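Local coordinates for ESAT-6-like protein SAG1039 (Streptococcus agalactiae serogroup V, PDB 3GWK) that is of unknown function but, as a homodimeric member of the WXG100 family, is probably a small protein exported by a type VII-like secretion system, at residues Thr65-Ala68 and Gln69-Asp73; Ile74-Gln77 and Leu78-Ala82. All coordinates share one frame; numbering follows the deposited sequence. Where two conformers were deposited one is given.

Contacts 1 and 2 follow each other without a gap on helix 51-95, the second long helix of the WXG100 hairpin, and their centres are about 14 Å apart. Contact 1 lies near the middle of the chain, about 4 Å from its centre, whereas contact 2 is centred about 11 Å from it. Both pack against helix 10-44 on one side and meet the second subunit on another, as befits neighbouring turns of a dimeric four-helix bundle. Polar side chains of residues 74-77 reach back to acceptors in residues 69-73, joining the two. Contact 2 also has a sulfate, probably from the crystallisation liquor, beside its polar surface.

Contact 1. Residues Thr65-Ala68 and Gln69-Asp73; sequences TEFA and QLLED
F67 holds CG opposite its backbone N (chi1 -173°), while L71 turns CG opposite its own carbonyl carbon (chi1 -67°), and the two rotations bring the aromatic ring and the isobutyl group together one helical turn apart. Both methyls of L71 lie over the same face of the ring. CD1 of L71 forms a CH-pi contact, 4.1 Å from the centroid of the F67 ring and 27° off its normal, with CE2 of F67 as its closest carbon at 3.7 Å. The other methyl, CD2, is displaced toward the rim and sits 3.9 Å from CZ of F67. The same leucine rotamer places L71 CG 3.3 Å from F67 O, so the side chain bridges the ring and the carbonyl that its own backbone uses.

That carbonyl accepts L71 N at 3.0 Å in the regular i to i+4 pattern of the alpha-helix. On the next residue, A68 O takes E72 N at 3.1 Å and also receives the hydroxyl of S24 on helix 10-44, so two donors grip it. The small A68 side chain packs on T28 of the same helix, and OE1 of E72 is hydrogen-bonded to T21 OG1. Toward the second subunit, the F67 ring meets the ring of F57 and packs on I64, and L70 touches Q56, all of that neighbouring chain.

The leucine covering one ring face probably limits how F67 can turn at the dimer interface, while the polar bonds of A68 and E72 tie the same turns to the partner helix of the hairpin.

Contact 2. Residues Ile74-Gln77 and Leu78-Ala82; sequences INQQ and LLKVA. With SO4 (sulfate ion), chain C.
NE2 of Q77 is shared by two acceptors: it donates to sulfate O4 at 2.9 Å in a nearly straight bond (166°) and to the main-chain O of D73, one turn back. The side chain of K80 runs past the same anion, its CE 3.4 Å from sulfate O2, although NZ stands farther off and makes no direct bond. CE of K80 also lies 3.6 Å from OE1 of Q76, whose chain crosses that of the lysine.

The face turned inward is less polar. CG2 of I74 and CD1 of L78 lie side by side at 3.9 Å, I74 packing on F53 and L78 on I41, both of the second subunit. Beside them N75, with CG opposite the backbone N (chi1 170°), brings OD1 to 3.6 Å from CD1 of L79, and both residues touch A17 on helix 10-44. The amide nitrogens ND2 of N75 and NE2 of Q76 both donate to OE2 of E72.

Two neutral amides converging on one carboxylate oxygen would help to stabilise its negative charge, while the lysine ammonium probably favours the sulfate through longer-range attraction.

Contact 1. Residues Thr65-Ala68 and Gln69-Asp73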
ATOM      1  N   THR A  65      -3.562  -0.393  -6.714  1.00 18.58           N
ATOM      2  CA  THR A  65      -3.798  -1.728  -7.275  1.00 18.34           C
ATOM      3  C   THR A  65      -2.624  -2.164  -8.161  1.00 14.70           C
ATOM      4  O   THR A  65      -2.133  -3.305  -8.045  1.00 15.14           O
ATOM      5  CB  THR A  65      -5.108  -1.745  -8.023  1.00 21.78           C
ATOM      6  OG1 THR A  65      -6.174  -1.432  -7.125  1.00 26.02           O
ATOM      7  CG2 THR A  65      -5.375  -3.137  -8.679  1.00 21.70           C
ATOM      8  N   GLU A  66      -2.137  -1.258  -8.983  1.00 18.93           N
ATOM      9  CA  GLU A  66      -0.988  -1.596  -9.840  0.50 16.54           C
ATOM     10  C   GLU A  66       0.230  -1.922  -9.005  1.00 17.62           C
ATOM     11  O   GLU A  66       1.030  -2.793  -9.358  1.00 15.87           O
ATOM     12  CB  GLU A  66      -0.589  -0.503 -10.834  0.50 17.78           C
ATOM     13  CG  GLU A  66       0.708  -0.870 -11.760  0.50 17.96           C
ATOM     14  CD  GLU A  66       0.581  -2.209 -12.458  0.50 23.96           C
ATOM     15  OE1 GLU A  66       1.463  -2.952 -12.572  0.50 17.78           O
ATOM     16  OE2 GLU A  66      -0.530  -2.609 -12.804  0.50 16.75           O
ATOM     17  N   PHE A  67       0.434  -1.165  -7.938  1.00 18.79           N
ATOM     18  CA  PHE A  67       1.594  -1.418  -7.109  1.00 16.72           C
ATOM     19  C   PHE A  67       1.499  -2.801  -6.496  1.00 14.59           C
ATOM     20  O   PHE A  67       2.481  -3.547  -6.482  1.00 13.96           O
ATOM     21  CB  PHE A  67       1.663  -0.325  -6.038  1.00 16.91           C
ATOM     22  CG  PHE A  67       2.935  -0.347  -5.180  1.00 16.36           C
ATOM     23  CD1 PHE A  67       4.212  -0.137  -5.747  1.00 17.12           C
ATOM     24  CD2 PHE A  67       2.873  -0.544  -3.805  1.00 14.77           C
ATOM     25  CE1 PHE A  67       5.323  -0.091  -4.953  1.00 16.83           C
ATOM     26  CE2 PHE A  67       4.025  -0.504  -3.035  1.00 16.34           C
ATOM     27  CZ  PHE A  67       5.252  -0.302  -3.631  1.00 18.67           C
ATOM     28  N   ALA A  68       0.375  -3.139  -5.935  1.00 14.45           N
ATOM     29  CA  ALA A  68       0.191  -4.510  -5.391  1.00 14.47           C
ATOM     30  C   ALA A  68       0.466  -5.544  -6.466  1.00 14.09           C
ATOM     31  O   ALA A  68       1.087  -6.564  -6.223  1.00 13.41           O
ATOM     32  CB  ALA A  68      -1.187  -4.671  -4.778  1.00 15.84           C
ATOM     33  N   GLN A  69      -0.038  -5.328  -7.661  1.00 14.48           N
ATOM     34  CA  GLN A  69       0.185  -6.282  -8.751  1.00 15.91           C
ATOM     35  C   GLN A  69       1.672  -6.363  -9.111  1.00 15.24           C
ATOM     36  O   GLN A  69       2.231  -7.455  -9.324  1.00 14.67           O
ATOM     37  CB  GLN A  69      -0.706  -5.884  -9.947  1.00 21.31           C
ATOM     38  CG  GLN A  69      -1.022  -7.207 -10.871  1.00 30.69           C
ATOM     39  CD  GLN A  69      -1.949  -8.455 -10.115  1.00 36.22           C
ATOM     40  OE1 GLN A  69      -1.385  -9.384  -9.334  1.00 41.65           O
ATOM     41  NE2 GLN A  69      -3.286  -8.524 -10.437  1.00 39.03           N
ATOM     42  N   LEU A  70       2.380  -5.255  -9.165  1.00 15.26           N
ATOM     43  CA  LEU A  70       3.805  -5.232  -9.425  1.00 16.30           C
ATOM     44  C   LEU A  70       4.594  -6.036  -8.391  1.00 13.47           C
ATOM     45  O   LEU A  70       5.499  -6.818  -8.723  1.00 13.64           O
ATOM     46  CB  LEU A  70       4.294  -3.785  -9.462  1.00 16.41           C
ATOM     47  CG  LEU A  70       5.821  -3.621  -9.501  1.00 17.22           C
ATOM     48  CD1 LEU A  70       6.443  -4.164 -10.815  1.00 19.75           C
ATOM     49  CD2 LEU A  70       6.168  -2.165  -9.311  1.00 16.94           C
ATOM     50  N   LEU A  71       4.265  -5.840  -7.093  1.00 13.34           N
ATOM     51  CA  LEU A  71       4.976  -6.517  -6.044  1.00 12.37           C
ATOM     52  C   LEU A  71       4.772  -8.029  -6.192  1.00 12.78           C
ATOM     53  O   LEU A  71       5.689  -8.827  -6.027  1.00 13.29           O
ATOM     54  CB  LEU A  71       4.500  -6.046  -4.706  1.00 13.14           C
ATOM     55  CG  LEU A  71       4.822  -4.583  -4.366  1.00 17.03           C
ATOM     56  CD1 LEU A  71       4.258  -4.215  -3.040  1.00 13.54           C
ATOM     57  CD2 LEU A  71       6.104  -3.941  -4.711  1.00 21.58           C
ATOM     58  N   GLU A  72       3.567  -8.476  -6.482  1.00 13.27           N
ATOM     59  CA  GLU A  72       3.330  -9.880  -6.689  1.00 12.38           C
ATOM     60  C   GLU A  72       4.070 -10.420  -7.947  1.00 13.51           C
ATOM     61  O   GLU A  72       4.608 -11.526  -7.926  1.00 13.50           O
ATOM     62  CB  GLU A  72       1.864 -10.147  -6.765  1.00 15.14           C
ATOM     63  CG  GLU A  72       1.576 -11.642  -6.943  1.00 17.13           C
ATOM     64  CD  GLU A  72       2.183 -12.529  -5.797  1.00 17.72           C
ATOM     65  OE1 GLU A  72       2.230 -12.043  -4.641  1.00 21.83           O
ATOM     66  OE2 GLU A  72       2.492 -13.743  -6.054  1.00 21.43           O
ATOM     67  N   ASP A  73       4.122  -9.608  -9.019  1.00 12.75           N
ATOM     68  CA  ASP A  73       4.854 -10.024 -10.217  1.00 14.51           C
ATOM     69  C   ASP A  73       6.298 -10.204  -9.880  1.00 12.23           C
ATOM     70  O   ASP A  73       6.954 -11.182 -10.337  1.00 13.32           O
ATOM     71  CB  ASP A  73       4.609  -8.916 -11.278  1.00 15.73           C
ATOM     72  CG  ASP A  73       5.053  -9.286 -12.673  1.00 20.11           C
ATOM     73  OD1 ASP A  73       5.200 -10.483 -12.935  1.00 18.12           O
ATOM     74  OD2 ASP A  73       5.207  -8.403 -13.541  1.00 21.86           O
TER

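Contact 2. Residues Ile74-Gln77 and Leu78-Ala82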
ATOM      1  N   ILE A  74       6.897  -9.295  -9.071  1.00 12.98           N
ATOM      2  CA  ILE A  74       8.268  -9.390  -8.684  1.00 12.10           C
ATOM      3  C   ILE A  74       8.498 -10.662  -7.853  1.00 12.45           C
ATOM      4  O   ILE A  74       9.443 -11.416  -8.092  1.00 12.41           O
ATOM      5  CB  ILE A  74       8.794  -8.133  -7.982  1.00 12.85           C
ATOM      6  CG1 ILE A  74       8.881  -6.928  -8.946  1.00 16.17           C
ATOM      7  CG2 ILE A  74      10.117  -8.387  -7.374  1.00 14.62           C
ATOM      8  CD1 ILE A  74       9.139  -5.602  -8.238  1.00 15.61           C
ATOM      9  N   ASN A  75       7.605 -10.969  -6.898  1.00 12.13           N
ATOM     10  CA  ASN A  75       7.680 -12.244  -6.149  1.00 12.09           C
ATOM     11  C   ASN A  75       7.765 -13.412  -7.129  1.00 10.87           C
ATOM     12  O   ASN A  75       8.655 -14.257  -7.028  1.00 11.64           O
ATOM     13  CB  ASN A  75       6.437 -12.350  -5.308  1.00 12.26           C
ATOM     14  CG  ASN A  75       6.292 -13.708  -4.686  1.00 11.77           C
ATOM     15  OD1 ASN A  75       7.214 -14.196  -4.017  1.00 13.03           O
ATOM     16  ND2 ASN A  75       5.170 -14.349  -4.902  1.00 13.77           N
ATOM     17  N   GLN A  76       6.882 -13.457  -8.103  1.00 12.19           N
ATOM     18  CA  GLN A  76       6.862 -14.603  -9.026  1.00 12.44           C
ATOM     19  C   GLN A  76       8.152 -14.653  -9.809  1.00 12.95           C
ATOM     20  O   GLN A  76       8.662 -15.783 -10.000  1.00 14.18           O
ATOM     21  CB  GLN A  76       5.728 -14.426  -9.996  1.00 15.39           C
ATOM     22  CG  GLN A  76       4.356 -14.610  -9.333  1.00 16.54           C
ATOM     23  CD  GLN A  76       4.161 -15.995  -8.734  1.00 19.67           C
ATOM     24  OE1 GLN A  76       4.565 -16.985  -9.347  1.00 21.64           O
ATOM     25  NE2 GLN A  76       3.601 -16.065  -7.515  1.00 22.44           N
ATOM     26  N   GLN A  77       8.679 -13.553 -10.265  1.00 12.74           N
ATOM     27  CA  GLN A  77       9.929 -13.587 -11.051  1.00 13.31           C
ATOM     28  C   GLN A  77      11.051 -14.115 -10.214  1.00 13.54           C
ATOM     29  O   GLN A  77      11.833 -14.945 -10.687  1.00 13.22           O
ATOM     30  CB  GLN A  77      10.334 -12.203 -11.568  1.00 18.53           C
ATOM     31  CG  GLN A  77       9.350 -11.454 -12.434  1.00 18.39           C
ATOM     32  CD  GLN A  77       8.727 -12.330 -13.391  1.00 19.24           C
ATOM     33  OE1 GLN A  77       9.427 -12.998 -14.243  1.00 21.37           O
ATOM     34  NE2 GLN A  77       7.401 -12.463 -13.273  1.00 21.10           N
ATOM     35  N   LEU A  78      11.178 -13.615  -8.976  1.00 12.63           N
ATOM     36  CA  LEU A  78      12.296 -14.003  -8.133  1.00 12.67           C
ATOM     37  C   LEU A  78      12.210 -15.490  -7.793  1.00 13.19           C
ATOM     38  O   LEU A  78      13.212 -16.207  -7.807  1.00 11.64           O
ATOM     39  CB  LEU A  78      12.346 -13.196  -6.839  1.00 13.43           C
ATOM     40  CG  LEU A  78      12.591 -11.693  -7.062  1.00 13.72           C
ATOM     41  CD1 LEU A  78      12.510 -11.004  -5.761  1.00 18.00           C
ATOM     42  CD2 LEU A  78      13.923 -11.461  -7.772  1.00 18.89           C
ATOM     43  N   LEU A  79      11.001 -16.018  -7.515  1.00 10.93           N
ATOM     44  CA  LEU A  79      10.822 -17.453  -7.246  1.00 10.73           C
ATOM     45  C   LEU A  79      11.210 -18.272  -8.461  1.00 11.20           C
ATOM     46  O   LEU A  79      11.871 -19.320  -8.342  1.00 11.61           O
ATOM     47  CB  LEU A  79       9.371 -17.772  -6.860  1.00 11.82           C
ATOM     48  CG  LEU A  79       8.887 -17.189  -5.557  1.00 12.76           C
ATOM     49  CD1 LEU A  79       7.439 -17.564  -5.340  1.00 14.99           C
ATOM     50  CD2 LEU A  79       9.735 -17.687  -4.363  1.00 15.52           C
ATOM     51  N   LYS A  80      10.774 -17.849  -9.634  1.00 11.40           N
ATOM     52  CA  LYS A  80      11.079 -18.622 -10.849  1.00 11.68           C
ATOM     53  C   LYS A  80      12.550 -18.633 -11.155  1.00 10.74           C
ATOM     54  O   LYS A  80      13.100 -19.653 -11.564  1.00 11.55           O
ATOM     55  CB  LYS A  80      10.219 -18.117 -11.976  1.00 12.76           C
ATOM     56  CG  LYS A  80       8.755 -18.534 -11.745  1.00 15.69           C
ATOM     57  CD  LYS A  80       7.783 -17.873 -12.672  1.00 18.82           C
ATOM     58  CE  LYS A  80       6.304 -18.172 -12.310  1.00 24.62           C
ATOM     59  NZ  LYS A  80       6.002 -19.604 -12.544  1.00 30.10           N
ATOM     60  N   VAL A  81      13.192 -17.478 -11.020  1.00 10.55           N
ATOM     61  CA  VAL A  81      14.630 -17.368 -11.246  1.00 10.80           C
ATOM     62  C   VAL A  81      15.378 -18.256 -10.218  1.00 11.17           C
ATOM     63  O   VAL A  81      16.292 -18.952 -10.613  1.00 10.89           O
ATOM     64  CB  VAL A  81      15.062 -15.930 -11.251  1.00 12.26           C
ATOM     65  CG1 VAL A  81      16.567 -15.792 -11.216  1.00 14.52           C
ATOM     66  CG2 VAL A  81      14.482 -15.209 -12.426  1.00 14.13           C
ATOM     67  N   ALA A  82      14.963 -18.216  -8.955  1.00 11.16           N
ATOM     68  CA  ALA A  82      15.592 -19.035  -7.951  1.00 10.64           C
ATOM     69  C   ALA A  82      15.541 -20.520  -8.349  1.00 11.00           C
ATOM     70  O   ALA A  82      16.519 -21.246  -8.253  1.00 10.59           O
ATOM     71  CB  ALA A  82      14.936 -18.858  -6.594  1.00 11.43           C
TER
HETATM   72  S   SO4 C  98       5.020 -15.082 -14.980  0.69 17.56           S
HETATM   73  O1  SO4 C  98       4.509 -14.963 -13.579  0.58 19.26           O
HETATM   74  O2  SO4 C  98       5.801 -16.315 -15.090  0.66 17.12           O
HETATM   75  O3  SO4 C  98       3.917 -15.049 -15.968  0.64 22.62           O
HETATM   76  O4  SO4 C  98       5.876 -13.977 -15.275  0.57 15.80           O